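PDB 6YGA: N-alpha-acetyltransferase 38, NatC auxiliary subunit, which serves as the small auxiliary subunit of the yeast NatC complex, which acetylates the N-termini of nascent proteins that start with methionine and a hydrophobic or amphipathic residue. Local coordinates for residues 16-19 with 20-24. Numbering follows the deposited sequence.
Sequences VSLT and EDRIL
Leu18 reaches across the hairpin and packs against both Arg22 and Leu24. Leu18 CB sits 3.8 Å from Arg22 CG. Leu18 CG, placed beside the backbone N and anti to the carbonyl carbon (chi1 -63°), comes to 4.0 Å from CG of Leu24. There the side chain forks. Leu18 CD2 touches Leu24 CD1. Leu18 CD1 meets both neighbours: it is 3.7 Å from Leu24 CD1 and 3.5 Å from Arg22 NE. It covers one face of the guanidinium, off centre toward the rim. The charged end of Arg22 is gripped elsewhere. NH2 forms a salt bridge with Glu44, and NH1 one with Asp63 of the N-alpha-acetyltransferase 35 chain. Val57 of that chain packs on Leu18 and Leu24.

The residues form the turn end of the antiparallel beta hairpin of strands 13-18 and 23-32, part of the Sm-like (LSM) fold. Val16 and Leu24 are a hydrogen-bonded pair: Val16 N bonds to Leu24 O and Leu24 N to Val16 O, each at 2.8 Å. Leu18 N bonds to Arg22 O nearer the turn, at 3.1 Å.

Ser17 and Ile23 are the non-hydrogen-bonded pair, on the face of the sheet opposite Val16 and Leu24. The Ser17 hydroxyl lies alongside the isoleucine, with Ser17 OG 3.6 Å from Ile23 CG1. This OG also makes a weak hydrogen bond to Leu18 O.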
# COMPACT_ATOMS: atom_id res chain seq x y z
N VAL C 16 -6.56 20.25 -34.08
CA VAL C 16 -7.92 20.37 -33.57
C VAL C 16 -7.99 21.64 -32.73
O VAL C 16 -7.53 21.65 -31.58
CB VAL C 16 -8.36 19.14 -32.77
CG1 VAL C 16 -9.77 19.34 -32.22
CG2 VAL C 16 -8.29 17.89 -33.63
N SER C 17 -8.56 22.70 -33.29
CA SER C 17 -8.81 23.91 -32.53
C SER C 17 -10.05 23.71 -31.66
O SER C 17 -11.08 23.22 -32.14
CB SER C 17 -9.01 25.11 -33.46
OG SER C 17 -9.30 26.28 -32.73
N LEU C 18 -9.95 24.08 -30.39
CA LEU C 18 -11.06 23.90 -29.46
C LEU C 18 -11.93 25.15 -29.46
O LEU C 18 -11.73 26.08 -30.25
CB LEU C 18 -10.53 23.57 -28.07
CG LEU C 18 -9.76 22.25 -27.94
CD1 LEU C 18 -9.51 21.92 -26.48
CD2 LEU C 18 -10.50 21.12 -28.64
N THR C 19 -12.92 25.19 -28.56
CA THR C 19 -13.82 26.33 -28.50
C THR C 19 -13.10 27.60 -28.07
O THR C 19 -13.44 28.69 -28.53
CB THR C 19 -14.98 26.04 -27.54
OG1 THR C 19 -14.46 25.70 -26.25
CG2 THR C 19 -15.82 24.88 -28.06
N GLU C 20 -12.09 27.48 -27.21
CA GLU C 20 -11.34 28.62 -26.74
C GLU C 20 -10.18 28.89 -27.70
O GLU C 20 -10.08 28.29 -28.77
CB GLU C 20 -10.86 28.39 -25.30
CG GLU C 20 -11.98 28.13 -24.31
CD GLU C 20 -11.47 27.71 -22.94
OE1 GLU C 20 -10.25 27.49 -22.80
OE2 GLU C 20 -12.30 27.59 -22.01
N ASP C 21 -9.27 29.79 -27.32
CA ASP C 21 -8.10 30.07 -28.13
C ASP C 21 -7.15 28.88 -28.20
O ASP C 21 -6.25 28.86 -29.05
CB ASP C 21 -7.35 31.29 -27.60
CG ASP C 21 -8.21 32.53 -27.58
OD1 ASP C 21 -9.41 32.43 -27.90
OD2 ASP C 21 -7.69 33.61 -27.23
N ARG C 22 -7.32 27.89 -27.33
CA ARG C 22 -6.42 26.75 -27.29
C ARG C 22 -6.58 25.88 -28.54
O ARG C 22 -7.66 25.78 -29.13
CB ARG C 22 -6.68 25.91 -26.04
CG ARG C 22 -8.13 25.50 -25.85
CD ARG C 22 -8.41 24.97 -24.45
NE ARG C 22 -7.69 23.73 -24.15
CZ ARG C 22 -8.00 22.93 -23.13
NH1 ARG C 22 -9.01 23.23 -22.34
NH2 ARG C 22 -7.29 21.83 -22.91
N ILE C 23 -5.47 25.25 -28.93
CA ILE C 23 -5.42 24.35 -30.08
C ILE C 23 -4.68 23.08 -29.66
O ILE C 23 -3.69 23.15 -28.92
CB ILE C 23 -4.75 25.02 -31.30
CG1 ILE C 23 -5.74 25.93 -32.02
CG2 ILE C 23 -4.15 23.98 -32.25
CD1 ILE C 23 -5.25 26.43 -33.36
N LEU C 24 -5.16 21.93 -30.12
CA LEU C 24 -4.57 20.64 -29.80
C LEU C 24 -3.96 20.02 -31.05
O LEU C 24 -4.61 19.96 -32.10
CB LEU C 24 -5.61 19.69 -29.20
CG LEU C 24 -6.30 20.18 -27.93
CD1 LEU C 24 -7.26 19.12 -27.41
CD2 LEU C 24 -5.28 20.54 -26.87